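Local coordinates for protein nucleoside diphosphate kinase (Aquifex aeolicus, PDB 3ZTP) that probably transfers the gamma phosphate of ATP to nucleoside diphosphates through a phosphohistidine intermediate, helping to make the cell's other nucleoside triphosphates, at residues D13-K17 and G18-K22; E126-Q129 and Y130-F134. One frame throughout, in Å; residues are numbered along the deposited sequence. Where two conformers were deposited one is given.

Contact 1: D13-K17 and G18-K22; sequences DAMEK and GALGK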
ATOM      1  N   ASP A  13     -13.727   8.709  16.849  1.00  8.47           N
ATOM      2  CA  ASP A  13     -15.050   9.050  17.374  1.00  8.72           C
ATOM      3  C   ASP A  13     -16.107   9.059  16.272  1.00 10.30           C
ATOM      4  O   ASP A  13     -17.185   8.479  16.441  1.00 11.58           O
ATOM      5  CB  ASP A  13     -15.041  10.362  18.154  1.00  9.95           C
ATOM      6  CG  ASP A  13     -14.528  11.549  17.347  1.00  8.89           C
ATOM      7  OD1 ASP A  13     -13.664  11.384  16.457  1.00  9.68           O
ATOM      8  OD2 ASP A  13     -14.991  12.676  17.630  1.00 10.50           O
ATOM      9  N   ALA A  14     -15.820   9.727  15.165  1.00  9.16           N
ATOM     10  CA  ALA A  14     -16.767   9.790  14.062  1.00  8.62           C
ATOM     11  C   ALA A  14     -16.901   8.439  13.382  1.00  8.96           C
ATOM     12  O   ALA A  14     -17.982   8.085  12.907  1.00 10.32           O
ATOM     13  CB  ALA A  14     -16.335  10.880  13.062  1.00 10.23           C
ATOM     14  N   MET A  15     -15.816   7.678  13.330  0.70  8.91           N
ATOM     15  CA  MET A  15     -15.860   6.325  12.792  0.70 10.82           C
ATOM     16  C   MET A  15     -16.849   5.488  13.587  0.70 11.65           C
ATOM     17  O   MET A  15     -17.742   4.865  13.012  0.70 13.49           O
ATOM     18  CB  MET A  15     -14.465   5.696  12.802  0.70 10.65           C
ATOM     19  CG  MET A  15     -13.513   6.416  11.883  0.70 10.64           C
ATOM     20  SD  MET A  15     -13.866   6.172  10.122  0.70 13.43           S
ATOM     21  CE  MET A  15     -13.177   4.500  10.086  0.70 16.51           C
ATOM     22  N   GLU A  16     -16.742   5.529  14.909  0.70 11.94           N
ATOM     23  CA  GLU A  16     -17.593   4.730  15.773  0.70 13.33           C
ATOM     24  C   GLU A  16     -19.039   5.199  15.733  0.70 13.79           C
ATOM     25  O   GLU A  16     -19.951   4.376  15.895  0.70 17.20           O
ATOM     26  CB  GLU A  16     -17.052   4.758  17.204  0.70 17.08           C
ATOM     27  CG  GLU A  16     -15.790   3.935  17.368  0.70 24.63           C
ATOM     28  CD  GLU A  16     -15.281   3.937  18.793  0.70 39.42           C
ATOM     29  OE1 GLU A  16     -16.112   4.037  19.721  0.70 35.73           O
ATOM     30  OE2 GLU A  16     -14.050   3.848  18.979  0.70 48.76           O
ATOM     31  N   LYS A  17     -19.266   6.493  15.485  1.00 13.72           N
ATOM     32  CA  LYS A  17     -20.607   7.055  15.362  1.00 12.71           C
ATOM     33  C   LYS A  17     -21.271   6.657  14.024  1.00 13.51           C
ATOM     34  O   LYS A  17     -22.465   6.887  13.831  1.00 16.04           O
ATOM     35  CB  LYS A  17     -20.597   8.586  15.460  1.00 14.95           C
ATOM     36  CG  LYS A  17     -20.355   9.160  16.861  1.00 20.22           C
ATOM     37  CD  LYS A  17     -20.461  10.681  16.820  1.00 24.18           C
ATOM     38  CE  LYS A  17     -20.538  11.272  18.198  1.00 26.42           C
ATOM     39  NZ  LYS A  17     -21.884  11.022  18.808  1.00 31.10           N
ATOM     40  N   GLY A  18     -20.500   6.092  13.098  1.00 10.40           N
ATOM     41  CA  GLY A  18     -21.024   5.709  11.787  1.00 10.52           C
ATOM     42  C   GLY A  18     -21.158   6.855  10.802  1.00  9.53           C
ATOM     43  O   GLY A  18     -21.948   6.769   9.868  1.00 10.30           O
ATOM     44  N   ALA A  19     -20.369   7.911  10.980  1.00  8.61           N
ATOM     45  CA  ALA A  19     -20.501   9.115  10.193  1.00  8.22           C
ATOM     46  C   ALA A  19     -19.617   9.201   8.958  1.00  7.53           C
ATOM     47  O   ALA A  19     -19.702  10.178   8.231  1.00  7.56           O
ATOM     48  CB  ALA A  19     -20.200  10.319  11.089  1.00  9.61           C
ATOM     49  N   LEU A  20     -18.807   8.179   8.690  1.00  7.05           N
ATOM     50  CA  LEU A  20     -17.830   8.298   7.608  1.00  6.85           C
ATOM     51  C   LEU A  20     -18.453   8.665   6.266  1.00  6.70           C
ATOM     52  O   LEU A  20     -17.959   9.523   5.535  1.00  7.77           O
ATOM     53  CB  LEU A  20     -17.093   6.969   7.453  1.00  7.59           C
ATOM     54  CG  LEU A  20     -16.195   6.875   6.221  1.00  8.23           C
ATOM     55  CD1 LEU A  20     -15.041   7.875   6.308  1.00  9.22           C
ATOM     56  CD2 LEU A  20     -15.661   5.431   6.053  1.00  9.13           C
ATOM     57  N   GLY A  21     -19.507   7.954   5.889  1.00  7.35           N
ATOM     58  CA  GLY A  21     -20.123   8.200   4.606  1.00  7.54           C
ATOM     59  C   GLY A  21     -20.752   9.579   4.499  1.00  7.46           C
ATOM     60  O   GLY A  21     -20.619  10.242   3.471  1.00  7.86           O
ATOM     61  N   LYS A  22     -21.422  10.016   5.554  1.00  7.12           N
ATOM     62  CA  LYS A  22     -22.018  11.342   5.567  1.00  7.35           C
ATOM     63  C   LYS A  22     -20.940  12.422   5.448  1.00  7.33           C
ATOM     64  O   LYS A  22     -21.119  13.428   4.761  1.00  9.17           O
ATOM     65  CB  LYS A  22     -22.824  11.561   6.844  1.00  8.41           C
ATOM     66  CG  LYS A  22     -24.048  10.664   6.946  1.00  9.24           C
ATOM     67  CD  LYS A  22     -24.880  11.035   8.165  1.00 13.24           C
ATOM     68  CE  LYS A  22     -26.162  10.182   8.301  1.00 17.66           C
ATOM     69  NZ  LYS A  22     -25.855   8.792   8.712  1.00 16.48           N
TER
HETATM   70  O   HOH W   1     -18.257   5.580  10.203  1.00 11.19           O

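Contact 2: E126-Q129 and Y130-F134; sequences ESAQ and YEICF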
ATOM      1  N   GLU A 126       1.825  24.199   3.800  1.00 13.55           N
ATOM      2  CA  GLU A 126       3.019  23.485   4.202  1.00 13.42           C
ATOM      3  C   GLU A 126       2.656  22.278   5.068  1.00 12.56           C
ATOM      4  O   GLU A 126       3.209  21.183   4.895  1.00 13.76           O
ATOM      5  CB  GLU A 126       3.972  24.450   4.926  1.00 18.01           C
ATOM      6  CG  GLU A 126       4.350  25.706   4.103  1.00 26.51           C
ATOM      7  CD  GLU A 126       3.401  26.917   4.244  1.00 25.98           C
ATOM      8  OE1 GLU A 126       2.324  26.815   4.854  1.00 17.70           O
ATOM      9  OE2 GLU A 126       3.750  27.994   3.722  1.00 27.70           O
ATOM     10  N   SER A 127       1.693  22.427   5.970  1.00 10.62           N
ATOM     11  CA  SER A 127       1.280  21.274   6.749  1.00 12.11           C
ATOM     12  C   SER A 127       0.519  20.269   5.868  1.00 10.83           C
ATOM     13  O   SER A 127       0.686  19.059   6.038  1.00 11.24           O
ATOM     14  CB  SER A 127       0.477  21.677   7.964  1.00 16.51           C
ATOM     15  OG  SER A 127      -0.673  22.365   7.573  1.00 17.75           O
ATOM     16  N   ALA A 128      -0.271  20.727   4.899  1.00  9.36           N
ATOM     17  CA  ALA A 128      -0.908  19.801   3.978  1.00  9.39           C
ATOM     18  C   ALA A 128       0.130  18.970   3.250  1.00  9.21           C
ATOM     19  O   ALA A 128      -0.033  17.767   3.071  1.00  9.90           O
ATOM     20  CB  ALA A 128      -1.790  20.554   2.992  1.00 10.04           C
ATOM     21  N   GLN A 129       1.200  19.597   2.777  1.00  9.64           N
ATOM     22  CA  GLN A 129       2.229  18.859   2.046  1.00 12.75           C
ATOM     23  C   GLN A 129       2.819  17.748   2.927  1.00 10.42           C
ATOM     24  O   GLN A 129       2.971  16.600   2.486  1.00 11.61           O
ATOM     25  CB  GLN A 129       3.320  19.817   1.592  1.00 15.41           C
ATOM     26  CG  GLN A 129       4.478  19.161   0.869  1.00 29.54           C
ATOM     27  CD  GLN A 129       5.483  20.178   0.350  1.00 57.65           C
ATOM     28  OE1 GLN A 129       5.190  20.941  -0.569  1.00 65.99           O
ATOM     29  NE2 GLN A 129       6.668  20.200   0.948  1.00 70.77           N
ATOM     30  N   TYR A 130       3.186  18.088   4.152  1.00  9.56           N
ATOM     31  CA  TYR A 130       3.701  17.099   5.100  1.00  9.78           C
ATOM     32  C   TYR A 130       2.717  15.993   5.401  1.00  9.51           C
ATOM     33  O   TYR A 130       3.043  14.804   5.387  1.00  9.94           O
ATOM     34  CB  TYR A 130       4.078  17.779   6.431  1.00 11.85           C
ATOM     35  CG  TYR A 130       4.478  16.794   7.526  1.00 12.85           C
ATOM     36  CD1 TYR A 130       5.717  16.206   7.503  1.00 12.37           C
ATOM     37  CD2 TYR A 130       3.609  16.447   8.565  1.00 14.71           C
ATOM     38  CE1 TYR A 130       6.099  15.304   8.473  1.00 12.57           C
ATOM     39  CE2 TYR A 130       3.988  15.529   9.542  1.00 14.32           C
ATOM     40  CZ  TYR A 130       5.239  14.962   9.480  1.00 14.62           C
ATOM     41  OH  TYR A 130       5.696  14.050  10.414  1.00 16.80           O
ATOM     42  N   GLU A 131       1.486  16.373   5.703  1.00  8.42           N
ATOM     43  CA  GLU A 131       0.498  15.417   6.126  1.00  8.14           C
ATOM     44  C   GLU A 131       0.063  14.495   4.996  1.00  8.54           C
ATOM     45  O   GLU A 131      -0.118  13.285   5.210  1.00  8.22           O
ATOM     46  CB  GLU A 131      -0.722  16.171   6.648  1.00  8.09           C
ATOM     47  CG  GLU A 131      -0.424  16.923   7.947  1.00  9.00           C
ATOM     48  CD  GLU A 131      -1.590  17.723   8.467  1.00  9.64           C
ATOM     49  OE1 GLU A 131      -2.686  17.668   7.891  1.00 11.06           O
ATOM     50  OE2 GLU A 131      -1.397  18.407   9.487  1.00 12.66           O
ATOM     51  N   ILE A 132      -0.114  15.044   3.795  1.00  7.65           N
ATOM     52  CA  ILE A 132      -0.458  14.195   2.649  1.00  7.43           C
ATOM     53  C   ILE A 132       0.634  13.165   2.434  1.00  9.70           C
ATOM     54  O   ILE A 132       0.316  11.985   2.296  1.00  9.39           O
ATOM     55  CB  ILE A 132      -0.689  15.037   1.405  1.00  8.01           C
ATOM     56  CG1 ILE A 132      -1.977  15.848   1.568  1.00  8.46           C
ATOM     57  CG2 ILE A 132      -0.770  14.149   0.180  1.00  9.57           C
ATOM     58  CD1 ILE A 132      -2.183  16.907   0.486  1.00  8.76           C
ATOM     59  N   CYS A 133       1.899  13.574   2.401  1.00  7.62           N
ATOM     60  CA  CYS A 133       2.996  12.632   2.211  0.62  9.02           C
ATOM     61  C   CYS A 133       3.117  11.644   3.365  1.00  8.88           C
ATOM     62  O   CYS A 133       3.597  10.517   3.182  1.00  9.27           O
ATOM     63  CB  CYS A 133       4.310  13.386   2.030  0.62  9.97           C
ATOM     64  SG  CYS A 133       4.455  14.178   0.410  0.62 17.49           S
ATOM     65  N   PHE A 134       2.712  12.033   4.555  1.00  8.07           N
ATOM     66  CA  PHE A 134       2.814  11.103   5.657  1.00  8.11           C
ATOM     67  C   PHE A 134       1.912   9.892   5.431  1.00  7.91           C
ATOM     68  O   PHE A 134       2.262   8.763   5.798  1.00  7.39           O
ATOM     69  CB  PHE A 134       2.473  11.758   6.992  1.00  8.82           C
ATOM     70  CG  PHE A 134       3.000  10.995   8.161  1.00  8.69           C
ATOM     71  CD1 PHE A 134       2.313   9.939   8.724  1.00  9.21           C
ATOM     72  CD2 PHE A 134       4.252  11.292   8.635  1.00 12.57           C
ATOM     73  CE1 PHE A 134       2.857   9.216   9.781  1.00 10.24           C
ATOM     74  CE2 PHE A 134       4.801  10.576   9.699  1.00 15.14           C
ATOM     75  CZ  PHE A 134       4.100   9.530  10.256  1.00 12.87           C
TER

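Contact 1: D13-K17 and G18-K22
Gly18 and Ala19 turn back onto Ala14 and Met15 in a Schellman motif, which ends helix 12-17 and leads into helix 20-29. The backbone makes the tight part. Ala19 N donates to Ala14 O at 3.1 Å, and the bond is nearly straight, with an N-H...O angle of 168°. Gly18 N donates to Met15 O at 3.0 Å. This second bond is more bent, and Gly18 N approaches from above the carbonyl plane of Met15, off the lone pairs. The turn needs the positive phi of Gly18 (80°). A side-chain carbon there would run into the carbonyl oxygen of Lys17, and glycine avoids this clash.

Next to these bonds Ala19 CB lies 3.6 Å from Ala14 O. The two methyls lie side by side more loosely, with Ala14 CB 4.4 Å from Ala19 CB. Ala14 also packs on Ala118, and Ala19 on Phe110. Met15 starts away from the turn. In one of its two deposited conformers all three side-chain torsions are near -70°, and they curl the chain back until Met15 SD stands 4.3 Å from Leu20 CB. Both side chains rest on Val10 and Val73 of the central sheet, and Leu20 also meets Ile28 of the second subunit.

The solvent side is looser. Glu16 points away from the turn, and the amine end of Lys17 also leads away from it.

Beside the turn, near the Met15 and Leu20 side chains, a water bridges the backbone of these two residues. It donates to Met15 O at 2.9 Å and accepts from Leu20 N at 3.1 Å.

Contact 2: E126-Q129 and Y130-F134
Glu131 lies back along the helix over the carbonyl of Ser127, one turn earlier. Its CB is 3.3 Å from Ser127 O. CG sits anti to the carbonyl carbon of Glu131 (chi1 -68°) and comes nearer, 3.1 Å from the same oxygen. The chain then runs on extended, and CD passes Ser127 O at 3.6 Å. At the tip OE2 reaches Ser127 CB at 4.1 Å and bonds a glycerol, while OE1 is hydrogen-bonded to Ser122 OG and to His120 NE2. His120 is the predicted phosphohistidine, so Glu131 probably orients the active-site ring from the second shell. A glutamine here would probably leave His120 NE2 without its carboxylate partner and the imidazole less firmly set.

All this hangs on one alpha-helix, 125-135, with regular i to i+4 bonds. Glu131 N donates to Ser127 O at 2.8 Å, and Ile132 N to Ala128 O at the same 2.8 Å. Ile132 repeats the pattern on the buried side: CG1 lies over Ala128 O, and CD1 extends to Ala128 CB at 4.4 Å. Ser127 OG is hydrogen-bonded to Ser124 OG. Tyr130 leads away from Glu126-Gln129, its OH bonded to Glu49 O and its ring edge-to-face with Tyr52. Cys133 SG forms a disulfide with Cys133 of the third subunit.

In the fold
From the N terminus, strand 3-10 runs through the sheet and contact 1 follows after two intervening residues. It closes the short turn between helices 12-17 and 20-29. The chain then builds the rest of the sheet and the helices around it. After strand 119-121, outermost in this chain's sheet and carrying His120, contact 2 joins successive turns of helix 125-135 and closes no loop. The two contacts are in series, and neither nests in the other nor crosses it. The centres of contact 1 and contact 2 are about 24 Å apart, on opposite sides of the chain's centre. Strand 3-10 touches both. Contact 1 also meets the second subunit, and contact 2 the third.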